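Local coordinates for protein peptide chain release factor subunit 1 (Aeropyrum pernix, PDB 3AGK) that probably directs the termination of translation in response to the stop codons UAA, UAG and UGA, acting as a class I release factor, at residues E55-D60 against V71-S76; L93-C97 against F128-L133; V148-T154 against Y257-Q261; M286-K290 against W354-F359; E304-E308 against R325-W331. The contacts are given in a common frame with arbitrary orientation. Numbering follows the deposited sequence.

Contact 1: residues E55-D60 against V71-S76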
# COMPACT_ATOMS: atom_id res chain seq x y z
N GLU A 55 27.25 -19.09 4.22
CA GLU A 55 27.07 -17.72 4.65
C GLU A 55 27.74 -17.49 6.00
O GLU A 55 28.31 -16.42 6.23
CB GLU A 55 25.57 -17.35 4.70
CG GLU A 55 24.96 -17.08 3.32
CD GLU A 55 25.84 -16.13 2.50
OE1 GLU A 55 26.16 -15.03 3.01
OE2 GLU A 55 26.21 -16.48 1.36
N TYR A 56 27.67 -18.48 6.88
CA TYR A 56 28.30 -18.37 8.18
C TYR A 56 29.83 -18.23 8.07
O TYR A 56 30.44 -17.38 8.72
CB TYR A 56 27.91 -19.54 9.10
CG TYR A 56 28.29 -19.31 10.54
CD1 TYR A 56 27.39 -18.72 11.43
CD2 TYR A 56 29.56 -19.63 11.00
CE1 TYR A 56 27.74 -18.49 12.74
CE2 TYR A 56 29.92 -19.40 12.31
CZ TYR A 56 29.01 -18.83 13.17
OH TYR A 56 29.37 -18.61 14.47
N SER A 57 30.46 -19.06 7.24
CA SER A 57 31.90 -18.95 7.02
C SER A 57 32.27 -17.60 6.39
O SER A 57 33.25 -16.97 6.77
CB SER A 57 32.40 -20.11 6.16
OG SER A 57 32.40 -21.32 6.89
N ILE A 58 31.47 -17.16 5.44
CA ILE A 58 31.68 -15.89 4.76
C ILE A 58 31.73 -14.70 5.72
O ILE A 58 32.39 -13.71 5.44
CB ILE A 58 30.60 -15.66 3.69
CG1 ILE A 58 30.76 -16.66 2.54
CG2 ILE A 58 30.64 -14.24 3.16
CD1 ILE A 58 29.72 -16.50 1.44
N THR A 59 31.05 -14.79 6.86
CA THR A 59 30.95 -13.64 7.77
C THR A 59 32.28 -13.14 8.30
O THR A 59 32.36 -12.01 8.80
CB THR A 59 30.05 -13.92 9.00
OG1 THR A 59 30.67 -14.92 9.83
CG2 THR A 59 28.66 -14.36 8.57
N ASP A 60 33.32 -13.97 8.24
CA ASP A 60 34.66 -13.53 8.65
C ASP A 60 35.14 -12.38 7.77
O ASP A 60 36.02 -11.61 8.15
CB ASP A 60 35.65 -14.69 8.62
CG ASP A 60 35.47 -15.64 9.78
OD1 ASP A 60 34.39 -15.61 10.41
OD2 ASP A 60 36.40 -16.41 10.08
N VAL A 71 25.54 -10.98 12.61
CA VAL A 71 25.10 -11.84 11.54
C VAL A 71 25.26 -13.30 11.94
O VAL A 71 24.36 -14.11 11.73
CB VAL A 71 25.85 -11.51 10.23
CG1 VAL A 71 25.51 -12.52 9.13
CG2 VAL A 71 25.51 -10.09 9.77
N LYS A 72 26.39 -13.64 12.54
CA LYS A 72 26.62 -15.00 12.99
C LYS A 72 25.49 -15.45 13.92
O LYS A 72 24.95 -16.54 13.78
CB LYS A 72 27.97 -15.14 13.70
CG LYS A 72 29.17 -15.07 12.78
CD LYS A 72 30.48 -15.17 13.56
CE LYS A 72 31.69 -15.11 12.64
NZ LYS A 72 32.98 -15.21 13.37
N ARG A 73 25.14 -14.58 14.87
CA ARG A 73 24.10 -14.90 15.83
C ARG A 73 22.74 -15.18 15.17
O ARG A 73 22.05 -16.13 15.54
CB ARG A 73 23.93 -13.78 16.84
CG ARG A 73 22.87 -14.09 17.88
CD ARG A 73 22.38 -12.82 18.53
NE ARG A 73 21.76 -13.06 19.82
CZ ARG A 73 21.27 -12.09 20.59
NH1 ARG A 73 21.31 -10.83 20.17
NH2 ARG A 73 20.73 -12.39 21.77
N ALA A 74 22.37 -14.35 14.20
CA ALA A 74 21.10 -14.53 13.49
C ALA A 74 21.13 -15.79 12.63
O ALA A 74 20.17 -16.54 12.59
CB ALA A 74 20.80 -13.31 12.63
N LEU A 75 22.25 -16.00 11.94
CA LEU A 75 22.46 -17.22 11.16
C LEU A 75 22.31 -18.48 12.03
O LEU A 75 21.66 -19.45 11.63
CB LEU A 75 23.84 -17.20 10.52
CG LEU A 75 24.05 -17.07 9.01
CD1 LEU A 75 22.80 -16.71 8.27
CD2 LEU A 75 25.16 -16.08 8.71
N SER A 76 22.92 -18.47 13.21
CA SER A 76 22.85 -19.63 14.10
C SER A 76 21.43 -19.87 14.56
O SER A 76 20.98 -21.01 14.67
CB SER A 76 23.74 -19.43 15.32
OG SER A 76 25.04 -19.14 14.89
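Two successive helices of the first domain pack here as a helical hairpin. Residues 55-60 lie on helix 45-58 and run on into a 3-10 segment at Thr59 and Asp60, and residues 71-76 lie within helix 65-82. The backbones come nearest at Tyr56 and Lys72, whose CA atoms are 6.1 Å apart. Leu75 fills the gap between the helices: its CD2 lies 3.9 Å from Tyr56 CA and 3.9 Å from Thr59 CG2, while Val71 CG1 extends the apolar seam to Thr59 CG2 at 3.7 Å. Tyr56 reaches over the second helix, with its CE1 3.5 Å from both Lys72 CB and Ser76 OG. Its ring turns an edge toward Leu75, where CD1 and Leu75 CB are 4.0 Å apart. Tyr122 of strand 121-125 touches Glu55 and Leu75, tying the pair to the sheet of the domain.

Two hydroxyls bond back to the backbone of their own segments, Thr59 OG1 to Tyr56 O at 2.7 Å and Ser76 OG to Lys72 O at 2.8 Å. Lys72, extended beyond CB, passes Thr59 and places NZ 3.3 Å from Asp60 OD1, a salt bridge whose hydrogen bond is weak. In eRF1 the link between the corresponding helices carries the NIKS motif of stop-codon recognition; a similar role here is probable. The contact thus combines a small apolar core with an ionic tie near that link.

Contact 2: residues L93-C97 against F128-L133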
# COMPACT_ATOMS: atom_id res chain seq x y z
N LEU A 93 8.52 -22.03 4.13
CA LEU A 93 8.88 -21.40 5.40
C LEU A 93 9.38 -19.99 5.15
O LEU A 93 9.97 -19.72 4.11
CB LEU A 93 10.02 -22.16 6.05
CG LEU A 93 9.82 -23.33 7.00
CD1 LEU A 93 11.20 -23.83 7.38
CD2 LEU A 93 9.06 -22.86 8.22
N VAL A 94 9.18 -19.10 6.11
CA VAL A 94 9.91 -17.84 6.11
C VAL A 94 10.44 -17.51 7.51
O VAL A 94 9.75 -17.71 8.52
CB VAL A 94 9.11 -16.64 5.52
CG1 VAL A 94 7.99 -17.12 4.60
CG2 VAL A 94 8.58 -15.76 6.61
N LEU A 95 11.68 -17.03 7.57
CA LEU A 95 12.31 -16.65 8.83
C LEU A 95 12.81 -15.21 8.80
O LEU A 95 13.40 -14.79 7.81
CB LEU A 95 13.50 -17.57 9.15
CG LEU A 95 13.20 -18.97 9.69
CD1 LEU A 95 12.85 -19.92 8.55
CD2 LEU A 95 14.35 -19.51 10.52
N PHE A 96 12.60 -14.48 9.89
CA PHE A 96 13.27 -13.20 10.11
C PHE A 96 13.96 -13.24 11.48
O PHE A 96 13.34 -13.60 12.47
CB PHE A 96 12.28 -12.04 10.05
CG PHE A 96 11.49 -11.97 8.76
CD1 PHE A 96 10.22 -12.51 8.66
CD2 PHE A 96 12.02 -11.33 7.64
CE1 PHE A 96 9.50 -12.44 7.47
CE2 PHE A 96 11.31 -11.25 6.46
CZ PHE A 96 10.04 -11.80 6.38
N CYS A 97 15.25 -12.91 11.54
CA CYS A 97 15.97 -12.95 12.81
C CYS A 97 16.90 -11.75 12.93
O CYS A 97 17.41 -11.25 11.92
CB CYS A 97 16.79 -14.25 12.97
SG CYS A 97 15.88 -15.80 12.72
N PHE A 128 13.91 -6.05 7.62
CA PHE A 128 13.40 -7.30 7.06
C PHE A 128 12.83 -7.07 5.64
O PHE A 128 12.22 -6.03 5.36
CB PHE A 128 12.33 -7.93 7.98
CG PHE A 128 12.85 -8.43 9.32
CD1 PHE A 128 14.03 -9.17 9.40
CD2 PHE A 128 12.13 -8.21 10.49
CE1 PHE A 128 14.50 -9.64 10.63
CE2 PHE A 128 12.59 -8.68 11.72
CZ PHE A 128 13.77 -9.40 11.79
N ILE A 129 13.03 -8.04 4.76
CA ILE A 129 12.45 -7.97 3.42
C ILE A 129 11.09 -8.67 3.44
O ILE A 129 11.01 -9.89 3.57
CB ILE A 129 13.35 -8.64 2.38
CG1 ILE A 129 14.80 -8.20 2.57
CG2 ILE A 129 12.82 -8.35 0.97
CD1 ILE A 129 15.01 -6.71 2.48
N THR A 130 10.03 -7.89 3.31
CA THR A 130 8.69 -8.42 3.49
C THR A 130 8.00 -8.53 2.14
O THR A 130 6.89 -9.06 2.03
CB THR A 130 7.88 -7.50 4.38
OG1 THR A 130 7.13 -6.60 3.57
CG2 THR A 130 8.80 -6.71 5.29
N ASP A 131 8.68 -7.99 1.13
CA ASP A 131 8.21 -7.98 -0.25
C ASP A 131 7.10 -8.96 -0.56
O ASP A 131 5.95 -8.58 -0.71
CB ASP A 131 9.38 -8.26 -1.20
CG ASP A 131 10.29 -7.07 -1.38
OD1 ASP A 131 10.20 -6.13 -0.57
OD2 ASP A 131 11.11 -7.08 -2.34
N PHE A 132 7.48 -10.23 -0.67
CA PHE A 132 6.60 -11.26 -1.19
C PHE A 132 5.34 -11.39 -0.35
O PHE A 132 4.27 -11.71 -0.88
CB PHE A 132 7.33 -12.61 -1.23
CG PHE A 132 8.79 -12.52 -1.66
CD1 PHE A 132 9.74 -11.90 -0.87
CD2 PHE A 132 9.21 -13.11 -2.85
CE1 PHE A 132 11.05 -11.84 -1.25
CE2 PHE A 132 10.53 -13.05 -3.24
CZ PHE A 132 11.45 -12.42 -2.43
N LEU A 133 5.46 -11.11 0.94
CA LEU A 133 4.36 -11.33 1.89
C LEU A 133 3.28 -10.27 1.77
O LEU A 133 2.09 -10.56 1.89
CB LEU A 133 4.91 -11.35 3.32
CG LEU A 133 5.94 -12.44 3.59
CD1 LEU A 133 6.63 -12.23 4.94
CD2 LEU A 133 5.28 -13.81 3.52
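A shallow cup, made by the chain leading from Phe128 into the short helical turn at Leu133, receives one face of strand 93-98. The bump that fills it is Phe96. Its CB rests over the face of the Phe128 ring, 3.3 Å from the ring centroid and only 12° off the normal, as a CH-pi contact; the two rings lean together obliquely, with planes at 55°. Beyond CB, the Phe96 ring slides edge-on into the hollow: CE2 lies 3.2 Å from Ile129 O, and CZ lies 3.7 Å from Leu133 CD1. Val94, two residues back on the same face of the strand, closes the far end with CG2 4.4 Å from Leu133 CD1. At the other end Phe128 CE1 approaches Cys97 N at 3.5 Å.

Cys97 itself points away, and its SG forms a disulfide with Cys108 on the adjoining strand 107-111. Strand 34-39 lines the cup too: Tyr38 OH and Ser36 OG bond to the backbone O and N of Ile129. Across the two segments the chemistry is apolar and aromatic, so shape fit binds residues 128-133 to the antiparallel sheet of the first domain, while polar anchoring of the Ile129 backbone comes from the neighbouring strand.

Contact 3: residues V148-T154 against Y257-Q261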
# COMPACT_ATOMS: atom_id res chain seq x y z
N VAL A 148 -2.50 13.50 -17.86
CA VAL A 148 -1.66 13.86 -19.00
C VAL A 148 -1.98 15.24 -19.51
O VAL A 148 -3.15 15.59 -19.70
CB VAL A 148 -1.84 12.92 -20.21
CG1 VAL A 148 -0.67 13.14 -21.19
CG2 VAL A 148 -1.91 11.48 -19.79
N GLU A 149 -0.93 16.01 -19.75
CA GLU A 149 -1.01 17.25 -20.49
C GLU A 149 0.10 17.19 -21.53
O GLU A 149 1.03 16.39 -21.40
CB GLU A 149 -0.78 18.45 -19.59
CG GLU A 149 -1.98 18.88 -18.80
CD GLU A 149 -1.73 20.14 -18.00
OE1 GLU A 149 -1.83 21.24 -18.58
OE2 GLU A 149 -1.44 20.03 -16.79
N ARG A 150 0.00 18.04 -22.54
CA ARG A 150 1.01 18.09 -23.60
C ARG A 150 2.42 18.22 -23.05
O ARG A 150 3.38 17.69 -23.63
CB ARG A 150 0.73 19.28 -24.51
CG ARG A 150 1.16 20.61 -23.89
CD ARG A 150 0.42 21.79 -24.48
NE ARG A 150 0.87 22.11 -25.83
CZ ARG A 150 1.33 23.30 -26.21
NH1 ARG A 150 1.42 24.30 -25.34
NH2 ARG A 150 1.72 23.49 -27.46
N ASP A 151 2.58 18.93 -21.93
CA ASP A 151 3.92 19.21 -21.41
C ASP A 151 4.08 18.91 -19.92
O ASP A 151 5.02 19.40 -19.28
CB ASP A 151 4.27 20.68 -21.66
CG ASP A 151 3.45 21.61 -20.80
OD1 ASP A 151 2.43 21.15 -20.25
OD2 ASP A 151 3.80 22.79 -20.67
N GLN A 152 3.18 18.09 -19.36
CA GLN A 152 3.23 17.78 -17.93
C GLN A 152 2.34 16.58 -17.59
O GLN A 152 1.29 16.38 -18.19
CB GLN A 152 2.77 19.01 -17.15
CG GLN A 152 2.94 18.93 -15.66
CD GLN A 152 2.41 20.19 -14.98
OE1 GLN A 152 2.45 20.31 -13.77
NE2 GLN A 152 1.90 21.12 -15.78
N ALA A 153 2.77 15.78 -16.61
CA ALA A 153 2.05 14.56 -16.28
C ALA A 153 2.21 14.17 -14.82
O ALA A 153 3.18 14.54 -14.18
CB ALA A 153 2.49 13.42 -17.18
N THR A 154 1.23 13.43 -14.29
CA THR A 154 1.30 12.86 -12.95
C THR A 154 0.92 11.38 -13.03
O THR A 154 -0.08 11.01 -13.65
CB THR A 154 0.31 13.57 -11.98
OG1 THR A 154 0.64 14.97 -11.90
CG2 THR A 154 0.35 12.95 -10.56
N TYR A 257 -6.28 19.76 -12.74
CA TYR A 257 -5.02 19.89 -12.01
C TYR A 257 -4.10 18.68 -12.14
O TYR A 257 -4.51 17.63 -12.63
CB TYR A 257 -5.28 20.19 -10.54
CG TYR A 257 -6.00 21.50 -10.30
CD1 TYR A 257 -7.37 21.52 -10.07
CD2 TYR A 257 -5.32 22.71 -10.34
CE1 TYR A 257 -8.04 22.72 -9.87
CE2 TYR A 257 -5.97 23.91 -10.14
CZ TYR A 257 -7.34 23.91 -9.90
OH TYR A 257 -7.99 25.11 -9.70
N GLN A 258 -2.86 18.85 -11.69
CA GLN A 258 -1.86 17.80 -11.65
C GLN A 258 -1.55 17.54 -10.19
O GLN A 258 -2.21 18.08 -9.32
CB GLN A 258 -0.59 18.25 -12.40
CG GLN A 258 -0.77 18.39 -13.90
CD GLN A 258 -0.48 17.11 -14.66
OE1 GLN A 258 0.02 16.14 -14.09
NE2 GLN A 258 -0.76 17.10 -15.96
N GLY A 259 -0.56 16.69 -9.92
CA GLY A 259 -0.20 16.38 -8.55
C GLY A 259 -1.31 15.67 -7.77
O GLY A 259 -2.29 15.20 -8.35
N LEU A 260 -1.14 15.59 -6.46
CA LEU A 260 -2.11 14.97 -5.57
C LEU A 260 -3.52 15.48 -5.84
O LEU A 260 -4.48 14.70 -5.89
CB LEU A 260 -1.75 15.25 -4.12
CG LEU A 260 -1.62 14.04 -3.20
CD1 LEU A 260 -2.67 12.99 -3.56
CD2 LEU A 260 -0.22 13.46 -3.27
N GLN A 261 -3.64 16.79 -6.00
CA GLN A 261 -4.93 17.42 -6.26
C GLN A 261 -5.63 16.90 -7.52
O GLN A 261 -6.82 16.64 -7.50
CB GLN A 261 -4.76 18.94 -6.35
CG GLN A 261 -6.04 19.72 -6.53
CD GLN A 261 -5.78 21.21 -6.68
OE1 GLN A 261 -4.63 21.64 -6.85
NE2 GLN A 261 -6.84 22.01 -6.63
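This is a polar, side-chain-mediated junction in the second domain, where a beta hairpin meets the chain near the N-terminal end of helix 259-269. The hairpin joins strands 142-149 and 152-159 of the mixed sheet through a type I turn whose Gln152 N to Glu149 O bond is weak at 3.4 Å, while Glu149 N to Gln152 O at 2.7 Å closes the hairpin. Against its turn end lies Gln258, and most of the buried surface on the helix side belongs to this residue.

The amide of Gln258 uses both of its ends. NE2 donates to Glu149 OE2 at 3.1 Å, and it also lies 3.1 Å from Gln152 O. OE1 accepts from Thr154 OG1 at 2.6 Å. One glutamine therefore spans the hairpin, reaching Glu149 at the turn and Thr154 on strand 152-159. The aliphatic part of the same side chain brushes Gln152, with CG 3.8 Å from Gln152 OE1, and Gln258 also touches Ile147 of the first strand.

The backbones are nearest where Thr154 CA and Gly259 CA stand 5.8 Å apart. Gly259 has a positive phi of 64°, a value that favours glycine. Its amide completes a hydrogen-bond chain through the threonine hydroxyl: Thr154 OG1, while donating to Gln258 OE1, accepts from Gly259 N at 2.9 Å with an N-H...O angle of 162°.

Contact 4: residues M286-K290 against W354-F359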
# COMPACT_ATOMS: atom_id res chain seq x y z
N MET A 286 -16.07 12.94 4.70
CA MET A 286 -15.38 14.14 5.19
C MET A 286 -16.08 15.44 4.79
O MET A 286 -16.24 16.35 5.60
CB MET A 286 -13.95 14.17 4.69
CG MET A 286 -12.94 13.80 5.73
SD MET A 286 -12.84 14.93 7.14
CE MET A 286 -12.14 13.78 8.29
N GLU A 287 -16.49 15.52 3.53
CA GLU A 287 -17.21 16.69 3.04
C GLU A 287 -18.59 16.85 3.69
O GLU A 287 -18.97 17.96 4.08
CB GLU A 287 -17.33 16.65 1.52
CG GLU A 287 -16.00 16.80 0.82
CD GLU A 287 -16.12 16.66 -0.69
OE1 GLU A 287 -15.08 16.73 -1.38
OE2 GLU A 287 -17.26 16.47 -1.18
N GLU A 288 -19.34 15.76 3.81
CA GLU A 288 -20.62 15.83 4.49
C GLU A 288 -20.44 16.34 5.93
O GLU A 288 -21.17 17.21 6.39
CB GLU A 288 -21.31 14.46 4.50
CG GLU A 288 -22.63 14.44 5.25
CD GLU A 288 -23.31 13.08 5.21
OE1 GLU A 288 -22.72 12.12 4.67
OE2 GLU A 288 -24.45 12.96 5.71
N PHE A 289 -19.45 15.78 6.63
CA PHE A 289 -19.13 16.20 7.98
C PHE A 289 -18.86 17.71 8.01
O PHE A 289 -19.37 18.42 8.88
CB PHE A 289 -17.93 15.38 8.51
CG PHE A 289 -17.35 15.88 9.82
CD1 PHE A 289 -18.07 15.77 11.00
CD2 PHE A 289 -16.09 16.45 9.86
CE1 PHE A 289 -17.54 16.22 12.20
CE2 PHE A 289 -15.55 16.90 11.05
CZ PHE A 289 -16.27 16.78 12.23
N LYS A 290 -18.08 18.21 7.06
CA LYS A 290 -17.70 19.62 7.08
C LYS A 290 -18.87 20.55 6.75
O LYS A 290 -19.00 21.63 7.32
CB LYS A 290 -16.51 19.88 6.17
CG LYS A 290 -15.58 20.96 6.70
CD LYS A 290 -16.33 22.28 6.95
CE LYS A 290 -15.74 23.07 8.11
NZ LYS A 290 -16.63 24.19 8.51
N TRP A 354 -6.08 18.18 9.61
CA TRP A 354 -7.01 19.12 10.19
C TRP A 354 -8.00 18.40 11.11
O TRP A 354 -8.24 18.82 12.25
CB TRP A 354 -7.76 19.85 9.08
CG TRP A 354 -8.99 20.50 9.57
CD1 TRP A 354 -9.08 21.71 10.21
CD2 TRP A 354 -10.32 19.99 9.50
NE1 TRP A 354 -10.39 21.97 10.53
CE2 TRP A 354 -11.17 20.93 10.10
CE3 TRP A 354 -10.88 18.82 8.97
CZ2 TRP A 354 -12.55 20.75 10.19
CZ3 TRP A 354 -12.23 18.64 9.05
CH2 TRP A 354 -13.06 19.59 9.67
N PHE A 355 -8.57 17.31 10.60
CA PHE A 355 -9.49 16.44 11.33
C PHE A 355 -8.90 15.94 12.64
O PHE A 355 -9.56 15.97 13.69
CB PHE A 355 -9.90 15.25 10.45
CG PHE A 355 -10.86 14.29 11.13
CD1 PHE A 355 -12.11 14.72 11.57
CD2 PHE A 355 -10.53 12.95 11.29
CE1 PHE A 355 -12.99 13.83 12.18
CE2 PHE A 355 -11.41 12.06 11.90
CZ PHE A 355 -12.64 12.50 12.35
N LEU A 356 -7.66 15.48 12.57
CA LEU A 356 -6.94 15.01 13.75
C LEU A 356 -6.64 16.16 14.72
O LEU A 356 -6.70 15.98 15.94
CB LEU A 356 -5.62 14.35 13.32
CG LEU A 356 -4.77 13.81 14.48
CD1 LEU A 356 -5.56 12.71 15.20
CD2 LEU A 356 -3.41 13.30 14.01
N LYS A 357 -6.32 17.33 14.19
CA LYS A 357 -5.94 18.45 15.05
C LYS A 357 -7.17 19.03 15.73
O LYS A 357 -7.15 19.33 16.92
CB LYS A 357 -5.19 19.56 14.29
CG LYS A 357 -4.85 20.78 15.16
CD LYS A 357 -4.37 22.01 14.39
CE LYS A 357 -3.74 23.00 15.38
NZ LYS A 357 -3.41 24.32 14.80
N THR A 358 -8.25 19.20 14.98
CA THR A 358 -9.35 19.95 15.54
C THR A 358 -10.40 19.09 16.25
O THR A 358 -11.13 19.60 17.09
CB THR A 358 -9.94 21.03 14.56
OG1 THR A 358 -11.21 20.63 14.05
CG2 THR A 358 -8.98 21.33 13.44
N PHE A 359 -10.43 17.79 15.96
CA PHE A 359 -11.40 16.87 16.56
C PHE A 359 -10.76 15.61 17.15
O PHE A 359 -11.46 14.63 17.44
CB PHE A 359 -12.44 16.47 15.52
CG PHE A 359 -13.28 17.61 15.06
CD1 PHE A 359 -13.07 18.18 13.81
CD2 PHE A 359 -14.29 18.12 15.87
CE1 PHE A 359 -13.86 19.23 13.36
CE2 PHE A 359 -15.08 19.17 15.43
CZ PHE A 359 -14.86 19.73 14.18
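Trp354 opens the second segment by bringing the far end of its indole to helix 277-294: CZ3 is 4.2 Å from Met286 SD, and CH2 is 3.9 Å from Phe289 CE2 and 4.1 Å from Lys290 CG. Next comes Phe355, a buried residue that meets both Met286 and Phe289. Met286 SD stands 5.0 Å from the Phe355 ring centroid in a Met-aromatic contact, while the edge of Phe355 points at the face of Phe289 in an offset T-shaped pair (centroids 5.9 Å apart, planes at 84°). The axes of the two helical segments approach no closer than 13.2 Å, crossing at 38°, and the large side chains span the gap. Both helices lie on one face of the mixed sheet of the third domain, an alpha/beta fold, and Phe289 and Phe355 both touch Ala363 and Leu320 on its strands. One turn further on, Phe359 completes the aromatic cluster: the edge of Phe289 meets its face, with CZ 3.6 Å from Phe359 CE1 and planes at 75°.

Contact 5: residues E304-E308 against R325-W331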
# COMPACT_ATOMS: atom_id res chain seq x y z
N GLU A 304 -15.12 12.34 22.96
CA GLU A 304 -15.33 10.93 23.28
C GLU A 304 -16.64 10.63 24.02
O GLU A 304 -17.37 9.71 23.65
CB GLU A 304 -14.13 10.38 24.05
CG GLU A 304 -12.96 10.08 23.15
CD GLU A 304 -11.65 9.87 23.90
OE1 GLU A 304 -11.71 9.53 25.10
OE2 GLU A 304 -10.58 10.05 23.28
N LYS A 305 -16.93 11.42 25.05
CA LYS A 305 -18.14 11.22 25.84
C LYS A 305 -19.35 11.36 24.92
O LYS A 305 -20.22 10.49 24.91
CB LYS A 305 -18.21 12.22 27.00
CG LYS A 305 -17.08 12.09 28.01
CD LYS A 305 -16.06 13.25 27.93
CE LYS A 305 -15.14 13.14 26.70
NZ LYS A 305 -15.06 14.42 25.93
N ASP A 306 -19.39 12.44 24.15
CA ASP A 306 -20.51 12.67 23.22
C ASP A 306 -20.64 11.54 22.20
O ASP A 306 -21.74 11.04 21.97
CB ASP A 306 -20.37 14.01 22.50
CG ASP A 306 -20.59 15.19 23.42
OD1 ASP A 306 -20.77 16.32 22.92
OD2 ASP A 306 -20.58 14.98 24.65
N VAL A 307 -19.52 11.17 21.59
CA VAL A 307 -19.53 10.12 20.57
C VAL A 307 -20.05 8.82 21.18
O VAL A 307 -20.93 8.17 20.60
CB VAL A 307 -18.14 9.89 19.91
CG1 VAL A 307 -18.20 8.70 18.97
CG2 VAL A 307 -17.68 11.14 19.15
N GLU A 308 -19.52 8.46 22.35
CA GLU A 308 -20.03 7.34 23.13
C GLU A 308 -21.56 7.36 23.27
O GLU A 308 -22.23 6.45 22.81
CB GLU A 308 -19.41 7.33 24.53
CG GLU A 308 -18.14 6.51 24.64
CD GLU A 308 -18.40 5.10 25.12
OE1 GLU A 308 -18.52 4.18 24.28
OE2 GLU A 308 -18.47 4.90 26.36
N ARG A 325 -5.28 6.93 15.49
CA ARG A 325 -5.81 6.70 16.83
C ARG A 325 -5.51 5.29 17.32
O ARG A 325 -5.85 4.30 16.67
CB ARG A 325 -7.31 6.97 16.88
CG ARG A 325 -7.64 8.44 17.01
CD ARG A 325 -9.12 8.66 17.12
NE ARG A 325 -9.44 9.65 18.13
CZ ARG A 325 -9.58 9.38 19.42
NH1 ARG A 325 -9.42 8.14 19.85
NH2 ARG A 325 -9.88 10.33 20.28
N GLU A 326 -4.89 5.20 18.49
CA GLU A 326 -4.54 3.91 19.05
C GLU A 326 -5.79 3.12 19.40
O GLU A 326 -5.84 1.91 19.19
CB GLU A 326 -3.63 4.11 20.26
CG GLU A 326 -2.39 4.93 19.90
CD GLU A 326 -1.41 5.07 21.04
OE1 GLU A 326 -0.33 5.66 20.83
OE2 GLU A 326 -1.73 4.59 22.15
N ASP A 327 -6.82 3.81 19.89
CA ASP A 327 -8.09 3.15 20.23
C ASP A 327 -8.95 2.86 19.00
O ASP A 327 -10.12 2.48 19.12
CB ASP A 327 -8.87 4.00 21.24
CG ASP A 327 -9.21 5.39 20.72
OD1 ASP A 327 -9.17 5.60 19.49
OD2 ASP A 327 -9.50 6.28 21.54
N LEU A 328 -8.38 3.03 17.81
CA LEU A 328 -9.15 2.87 16.57
C LEU A 328 -10.13 1.68 16.59
O LEU A 328 -11.33 1.84 16.31
CB LEU A 328 -8.21 2.76 15.36
CG LEU A 328 -8.78 2.99 13.96
CD1 LEU A 328 -7.65 3.14 12.96
CD2 LEU A 328 -9.71 1.87 13.52
N GLU A 329 -9.62 0.50 16.91
CA GLU A 329 -10.44 -0.70 16.77
C GLU A 329 -11.57 -0.72 17.79
O GLU A 329 -12.64 -1.26 17.52
CB GLU A 329 -9.59 -1.96 16.86
CG GLU A 329 -10.24 -3.17 16.19
CD GLU A 329 -10.46 -2.97 14.70
OE1 GLU A 329 -9.75 -2.14 14.08
OE2 GLU A 329 -11.35 -3.65 14.13
N GLU A 330 -11.32 -0.13 18.95
CA GLU A 330 -12.35 -0.06 19.98
C GLU A 330 -13.56 0.67 19.45
O GLU A 330 -14.68 0.17 19.56
CB GLU A 330 -11.81 0.63 21.23
CG GLU A 330 -10.83 -0.23 21.99
CD GLU A 330 -10.30 0.46 23.22
OE1 GLU A 330 -9.16 0.16 23.63
OE2 GLU A 330 -11.03 1.32 23.78
N TRP A 331 -13.35 1.85 18.87
CA TRP A 331 -14.43 2.58 18.23
C TRP A 331 -15.09 1.80 17.09
O TRP A 331 -16.29 1.94 16.85
CB TRP A 331 -13.95 3.94 17.76
CG TRP A 331 -13.61 4.81 18.91
CD1 TRP A 331 -12.36 5.10 19.38
CD2 TRP A 331 -14.53 5.48 19.77
NE1 TRP A 331 -12.44 5.93 20.47
CE2 TRP A 331 -13.76 6.18 20.74
CE3 TRP A 331 -15.92 5.57 19.82
CZ2 TRP A 331 -14.35 6.95 21.73
CZ3 TRP A 331 -16.50 6.34 20.80
CH2 TRP A 331 -15.72 7.02 21.75
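Trp331 pushes the benzo part of its indole against helix 304-312, overlapping three of its residues: CZ3 lies 3.4 Å from Val307 CG1, CH2 lies 3.8 Å from Glu308 CG, and CZ2 lies 3.7 Å from Glu304 CG. The indole NE1 is held by its own segment, donating to Asp327 OD2 at 3.1 Å. Asp327 occupies the N-cap position of helix 328-335 without making a capping bond; its carboxylate forms a salt bridge with Arg325 NH1, whose position is less certain. Arg325 NH2 reaches over to Glu304 OE2 at 3.1 Å, a salt bridge with a hydrogen bond. These two helices sit on one face of the third domain's mixed sheet, where Val307 and Trp331 share contacts with Leu319 and Leu362.

Glu304 OE2 and Asp327 OD2 are only 4.3 Å apart, a like-charge approach that the guanidinium of Arg325 offsets. The contact thus joins a buried apolar patch to a salt-bridge network at its margin, with Asp327 linking the two through the indole nitrogen.

Overall arrangement
The five contacts follow the three-domain build of the release factor. Contacts 1 and 2 share the first domain, their centres about 18 Å apart, and touch where Ala74 CB meets Cys97 O at 4.0 Å. Contact 3 stands alone in the second domain, about 49 Å from contact 1 between centres. Contacts 4 and 5 lie in the third, about 15 Å apart between centres; contact 5 is nested in the chain loop that contact 4 closes, and the two pack opposite faces of one sheet. Contacts 3 and 4 come within about 10 Å at their nearest atoms. The loop bearing the family's GGQ motif, in the second domain, is not modelled, so its distances cannot be given.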